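Local atomic coordinates of hypothetical 33.3 KDA protein IN ade3-ser2 intergenic region (Saccharomyces cerevisiae, PDB entry 1ODF), a protein that probably acts as an ATP-dependent kinase of the GLYK family, whose phosphate-accepting substrate is not yet known. Residues 17-22 and 203-208; 46-51 and 157-162. All coordinates share one frame; numbering follows the deposited sequence. Where two conformers were deposited one is given.

Contact 1 of 2, residues 17-22 and 203-208; sequences DKYIPE and KSLGIV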
loop_
_atom_site.group_PDB
_atom_site.type_symbol
_atom_site.label_atom_id
_atom_site.label_comp_id
_atom_site.label_asym_id
_atom_site.label_seq_id
_atom_site.Cartn_x
_atom_site.Cartn_y
_atom_site.Cartn_z
ATOM N N ASP A 17 16.352 9.401 7.628
ATOM C CA ASP A 17 17.028 10.327 8.537
ATOM C C ASP A 17 17.849 11.361 7.777
ATOM O O ASP A 17 18.286 12.364 8.344
ATOM C CB ASP A 17 17.925 9.571 9.522
ATOM C CG ASP A 17 17.154 9.005 10.706
ATOM O OD1 ASP A 17 15.919 9.210 10.781
ATOM O OD2 ASP A 17 17.789 8.353 11.564
ATOM N N LYS A 18 18.069 11.109 6.493
ATOM C CA LYS A 18 18.801 12.052 5.663
ATOM C C LYS A 18 17.805 12.939 4.923
ATOM O O LYS A 18 17.894 14.172 4.962
ATOM C CB LYS A 18 19.677 11.327 4.631
ATOM C CG LYS A 18 20.109 12.236 3.474
ATOM C CD LYS A 18 20.999 11.530 2.455
ATOM C CE LYS A 18 21.238 12.401 1.212
ATOM N NZ LYS A 18 21.883 13.717 1.513
ATOM N N TYR A 19 16.838 12.303 4.270
ATOM C CA TYR A 19 15.874 13.047 3.477
ATOM C C TYR A 19 14.786 13.850 4.179
ATOM O O TYR A 19 14.418 14.921 3.697
ATOM C CB TYR A 19 15.253 12.129 2.423
ATOM C CG TYR A 19 16.215 11.807 1.299
ATOM C CD1 TYR A 19 17.080 10.714 1.378
ATOM C CD2 TYR A 19 16.303 12.636 0.179
ATOM C CE1 TYR A 19 18.016 10.455 0.363
ATOM C CE2 TYR A 19 17.226 12.391 -0.833
ATOM C CZ TYR A 19 18.079 11.301 -0.737
ATOM O OH TYR A 19 18.980 11.068 -1.744
ATOM N N ILE A 20 14.271 13.356 5.300
ATOM C CA ILE A 20 13.227 14.092 5.997
ATOM C C ILE A 20 13.754 15.439 6.493
ATOM O O ILE A 20 13.122 16.476 6.267
ATOM C CB ILE A 20 12.619 13.256 7.141
ATOM C CG1 ILE A 20 11.709 12.175 6.527
ATOM C CG2 ILE A 20 11.820 14.152 8.092
ATOM C CD1 ILE A 20 11.100 11.193 7.521
ATOM N N PRO A 21 14.925 15.449 7.155
ATOM C CA PRO A 21 15.472 16.720 7.635
ATOM C C PRO A 21 15.703 17.684 6.461
ATOM O O PRO A 21 15.482 18.892 6.582
ATOM C CB PRO A 21 16.771 16.297 8.313
ATOM C CG PRO A 21 16.412 14.925 8.859
ATOM C CD PRO A 21 15.714 14.314 7.670
ATOM N N GLU A 22 16.141 17.139 5.328
ATOM C CA GLU A 22 16.371 17.945 4.138
ATOM C C GLU A 22 15.058 18.527 3.603
ATOM O O GLU A 22 15.040 19.612 3.015
ATOM C CB GLU A 22 17.087 17.118 3.065
ATOM C CG GLU A 22 18.603 17.037 3.291
ATOM C CD GLU A 22 19.326 16.129 2.300
ATOM O OE1 GLU A 22 18.807 15.915 1.179
ATOM O OE2 GLU A 22 20.429 15.638 2.638
ATOM N N LYS A 203 4.014 15.601 -2.582
ATOM C CA LYS A 203 5.468 15.513 -2.461
ATOM C C LYS A 203 5.764 14.356 -1.529
ATOM O O LYS A 203 5.217 14.287 -0.421
ATOM C CB LYS A 203 6.043 16.831 -1.942
ATOM C CG LYS A 203 5.991 17.914 -3.009
ATOM C CD LYS A 203 6.733 17.436 -4.252
ATOM C CE LYS A 203 6.397 18.256 -5.475
ATOM N NZ LYS A 203 7.085 17.723 -6.694
ATOM N N SER A 204 6.656 13.465 -1.968
ATOM C CA SER A 204 6.909 12.256 -1.206
ATOM C C SER A 204 8.252 11.554 -1.352
ATOM O O SER A 204 9.024 11.785 -2.289
ATOM C CB SER A 204 5.846 11.238 -1.598
ATOM O OG SER A 204 5.951 11.012 -3.002
ATOM N N LEU A 205 8.479 10.655 -0.401
ATOM C CA LEU A 205 9.651 9.800 -0.362
ATOM C C LEU A 205 9.057 8.400 -0.493
ATOM O O LEU A 205 7.995 8.114 0.068
ATOM C CB LEU A 205 10.389 9.943 0.970
ATOM C CG LEU A 205 11.032 11.309 1.181
ATOM C CD1 LEU A 205 11.663 11.358 2.559
ATOM C CD2 LEU A 205 12.066 11.550 0.084
ATOM N N GLY A 206 9.727 7.538 -1.246
ATOM C CA GLY A 206 9.206 6.203 -1.433
ATOM C C GLY A 206 10.117 5.103 -0.950
ATOM O O GLY A 206 11.336 5.197 -1.075
ATOM N N ILE A 207 9.511 4.065 -0.385
ATOM C CA ILE A 207 10.234 2.899 0.106
ATOM C C ILE A 207 9.660 1.722 -0.669
ATOM O O ILE A 207 8.497 1.355 -0.492
ATOM C CB ILE A 207 9.987 2.636 1.604
ATOM C CG1 ILE A 207 10.104 3.945 2.412
ATOM C CG2 ILE A 207 10.961 1.543 2.088
ATOM C CD1 ILE A 207 11.477 4.538 2.436
ATOM N N VAL A 208 10.479 1.138 -1.530
ATOM C CA VAL A 208 10.035 0.029 -2.349
ATOM C C VAL A 208 10.741 -1.269 -2.015
ATOM O O VAL A 208 11.974 -1.329 -1.951
ATOM C CB VAL A 208 10.241 0.338 -3.856
ATOM C CG1 VAL A 208 9.879 -0.897 -4.704
ATOM C CG2 VAL A 208 9.377 1.530 -4.260
#
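L205 projects from its strand at the flank of helix 17-22, and its two methyl groups carry the whole contact. CD1 makes the closest approach, 3.7 Å from Y19 CB, and the same methyl lies 4.1 Å from I20 CG1. It therefore sits against two successive residues of the helix, against CB of Y19 and the CG1 branch of I20. The other branch, CD2, comes to 4.0 Å from Y19 CB and meets the phenol ring from an oblique direction. Both branches of L205 thus reach the base of the tyrosine from the strand side, while only CD1 extends to the isoleucine.

The two helix side chains take different courses past the leucine. The first bond of Y19 is aimed at the strand, but with CG anti to the carbonyl carbon (chi1 -73°) the ring runs off and carries OH away from L205. The first bond of I20 points neither at the strand nor away from it; its CG1 branch passes the leucine at a slant. No hydrogen bond joins the two segments, and the nearest CA atoms, those of Y19 and L205, are still 8.0 Å apart. The segments bury 115 Å² between them, and all the close contacts are between side chains. On the helix, K18 NZ makes a salt bridge at 2.7 Å with E22 OE2, which accepts through its syn lone pair, one turn along the chain and apart from the apolar contact.

Both I20 and L205 are buried, as the surrounding elements explain: I20 also rests on I34 of strand 32-37, and L205 on L16 of the same helix and A269 of strand 269-275. Helix 8-24 is thereby packed on the parallel strands of the central sheet, with strand 204-211 lying between strands 32-37 and 269-275.

Contact 2 of 2, residues 46-51 and 157-162; sequences FTSIQI and ILEGWF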
loop_
_atom_site.group_PDB
_atom_site.type_symbol
_atom_site.label_atom_id
_atom_site.label_comp_id
_atom_site.label_asym_id
_atom_site.label_seq_id
_atom_site.Cartn_x
_atom_site.Cartn_y
_atom_site.Cartn_z
ATOM N N PHE A 46 5.075 -4.058 8.680
ATOM C CA PHE A 46 5.777 -3.938 9.948
ATOM C C PHE A 46 6.810 -2.807 9.854
ATOM O O PHE A 46 6.944 -2.000 10.775
ATOM C CB PHE A 46 6.474 -5.261 10.294
ATOM C CG PHE A 46 7.299 -5.208 11.558
ATOM C CD1 PHE A 46 6.682 -5.179 12.808
ATOM C CD2 PHE A 46 8.691 -5.182 11.497
ATOM C CE1 PHE A 46 7.438 -5.125 13.981
ATOM C CE2 PHE A 46 9.458 -5.130 12.669
ATOM C CZ PHE A 46 8.831 -5.101 13.911
ATOM N N THR A 47 7.531 -2.740 8.736
ATOM C CA THR A 47 8.540 -1.697 8.564
ATOM C C THR A 47 7.950 -0.280 8.616
ATOM O O THR A 47 8.533 0.626 9.233
ATOM C CB THR A 47 9.308 -1.881 7.239
ATOM O OG1 THR A 47 9.879 -3.193 7.196
ATOM C CG2 THR A 47 10.428 -0.853 7.123
ATOM N N SER A 48 6.802 -0.088 7.972
ATOM C CA SER A 48 6.140 1.223 7.964
ATOM C C SER A 48 5.721 1.615 9.379
ATOM O O SER A 48 5.854 2.776 9.776
ATOM C CB SER A 48 4.916 1.212 7.030
ATOM O OG SER A 48 3.886 0.353 7.497
ATOM N N ILE A 49 5.225 0.641 10.139
ATOM C CA ILE A 49 4.808 0.887 11.515
ATOM C C ILE A 49 6.014 1.300 12.369
ATOM O O ILE A 49 5.913 2.212 13.203
ATOM C CB ILE A 49 4.131 -0.375 12.131
ATOM C CG1 ILE A 49 2.753 -0.588 11.503
ATOM C CG2 ILE A 49 3.972 -0.218 13.631
ATOM C CD1 ILE A 49 1.749 0.518 11.822
ATOM N N GLN A 50 7.146 0.632 12.156
ATOM C CA GLN A 50 8.359 0.955 12.893
ATOM C C GLN A 50 8.798 2.388 12.598
ATOM O O GLN A 50 9.237 3.115 13.487
ATOM C CB GLN A 50 9.493 0.002 12.513
ATOM C CG GLN A 50 9.362 -1.401 13.072
ATOM C CD GLN A 50 10.527 -2.282 12.661
ATOM O OE1 GLN A 50 10.666 -2.633 11.490
ATOM N NE2 GLN A 50 11.372 -2.636 13.620
ATOM N N ILE A 51 8.678 2.790 11.340
ATOM C CA ILE A 51 9.076 4.129 10.937
ATOM C C ILE A 51 8.137 5.146 11.599
ATOM O O ILE A 51 8.583 6.194 12.082
ATOM C CB ILE A 51 9.051 4.274 9.397
ATOM C CG1 ILE A 51 10.191 3.446 8.793
ATOM C CG2 ILE A 51 9.204 5.721 8.996
ATOM C CD1 ILE A 51 11.554 3.761 9.388
ATOM N N ILE A 157 2.225 8.906 6.397
ATOM C CA ILE A 157 2.704 7.598 5.994
ATOM C C ILE A 157 1.555 6.738 5.493
ATOM O O ILE A 157 0.595 6.497 6.219
ATOM C CB ILE A 157 3.388 6.888 7.192
ATOM C CG1 ILE A 157 4.526 7.766 7.720
ATOM C CG2 ILE A 157 3.911 5.520 6.780
ATOM C CD1 ILE A 157 5.233 7.192 8.928
ATOM N N LEU A 158 1.649 6.296 4.244
ATOM C CA LEU A 158 0.632 5.431 3.658
ATOM C C LEU A 158 1.349 4.180 3.132
ATOM O O LEU A 158 2.450 4.278 2.574
ATOM C CB LEU A 158 -0.106 6.144 2.517
ATOM C CG LEU A 158 -1.242 5.348 1.855
ATOM C CD1 LEU A 158 -2.374 5.118 2.864
ATOM C CD2 LEU A 158 -1.749 6.095 0.635
ATOM N N GLU A 159 0.735 3.013 3.320
ATOM C CA GLU A 159 1.348 1.767 2.875
ATOM C C GLU A 159 0.348 0.785 2.281
ATOM O O GLU A 159 -0.792 0.690 2.736
ATOM C CB GLU A 159 2.084 1.101 4.038
ATOM C CG GLU A 159 1.173 0.508 5.103
ATOM C CD GLU A 159 0.691 -0.905 4.768
ATOM O OE1 GLU A 159 -0.285 -1.348 5.406
ATOM O OE2 GLU A 159 1.281 -1.574 3.884
ATOM N N GLY A 160 0.803 0.060 1.260
ATOM C CA GLY A 160 -0.017 -0.930 0.584
ATOM C C GLY A 160 0.859 -1.797 -0.310
ATOM O O GLY A 160 1.992 -1.426 -0.639
ATOM N N TRP A 161 0.332 -2.951 -0.713
ATOM C CA TRP A 161 1.076 -3.877 -1.561
ATOM C C TRP A 161 1.100 -3.455 -3.031
ATOM O O TRP A 161 1.912 -3.965 -3.801
ATOM C CB TRP A 161 0.502 -5.305 -1.444
ATOM C CG TRP A 161 -0.897 -5.420 -1.948
ATOM C CD1 TRP A 161 -2.047 -5.189 -1.244
ATOM C CD2 TRP A 161 -1.298 -5.671 -3.297
ATOM N NE1 TRP A 161 -3.141 -5.273 -2.078
ATOM C CE2 TRP A 161 -2.707 -5.564 -3.345
ATOM C CE3 TRP A 161 -0.602 -5.969 -4.477
ATOM C CZ2 TRP A 161 -3.430 -5.740 -4.524
ATOM C CZ3 TRP A 161 -1.320 -6.145 -5.643
ATOM C CH2 TRP A 161 -2.720 -6.028 -5.658
ATOM N N PHE A 162 0.220 -2.531 -3.420
ATOM C CA PHE A 162 0.169 -2.070 -4.809
ATOM C C PHE A 162 0.386 -0.557 -5.003
ATOM O O PHE A 162 0.121 -0.018 -6.080
ATOM C CB PHE A 162 -1.165 -2.479 -5.442
ATOM C CG PHE A 162 -2.361 -1.781 -4.846
ATOM C CD1 PHE A 162 -2.859 -0.606 -5.418
ATOM C CD2 PHE A 162 -2.991 -2.295 -3.716
ATOM C CE1 PHE A 162 -3.972 0.047 -4.873
ATOM C CE2 PHE A 162 -4.110 -1.649 -3.156
ATOM C CZ PHE A 162 -4.603 -0.474 -3.737
#
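S48 and E159 meet where the helix after the P-loop (Walker A motif), which with strand 32-37 forms the strand-loop-helix unit of P-loop kinases, packs on the adjacent strand 155-160 in the parallel part of the mixed sheet. S48 OG lies 3.6 Å from E159 CG, and S48 CB is 4.1 Å from E159 CB, so the serine touches the aliphatic part of the glutamate and not its carboxylate. Further along, I157 points CD1 at I51 CG2, 4.2 Å away. Helix 46-51 and strand 157-160 run nearly antiparallel, at 172°, their axes approaching to 9.2 Å.

In the next shell, S48 OG is hydrogen-bonded to S45 O, one turn back in the helix, and to Y67 OH of the neighbouring strand, which gives this buried hydroxyl polar partners other than E159. F36 of strand 32-37 touches all four contact residues. The carboxylate of E159 makes a weak hydrogen bond to S69 OG, and its side chain lies near K44; K44 and S45 belong to the predicted ATP site, and a bound sulfate is close by. Chi1 of E159 (71°) sets CG against S48 OG, and the bend at chi2 (85°) then turns the carboxylate, with OE2 making a weak hydrogen bond to S45 OG.

Overall arrangement
Both contacts set a helix against the same mixed sheet and both are buried, yet they differ in place. The centre of contact 2 is about 7 Å from the chain centre and all four of its touching residues are buried, while that of contact 1 is about 17 Å away and its Y19 is partly exposed; along the chain the second is nested within the loop closed by the first. Helices 8-24 and 44-59 also touch each other, through I51 on T12 and L16, and L16 in turn meets L205. Contact 1 is wholly apolar and remote from the annotated site, whereas contact 2 combines an apolar pair with a serine and a glutamate beside the predicted ATP-binding residues.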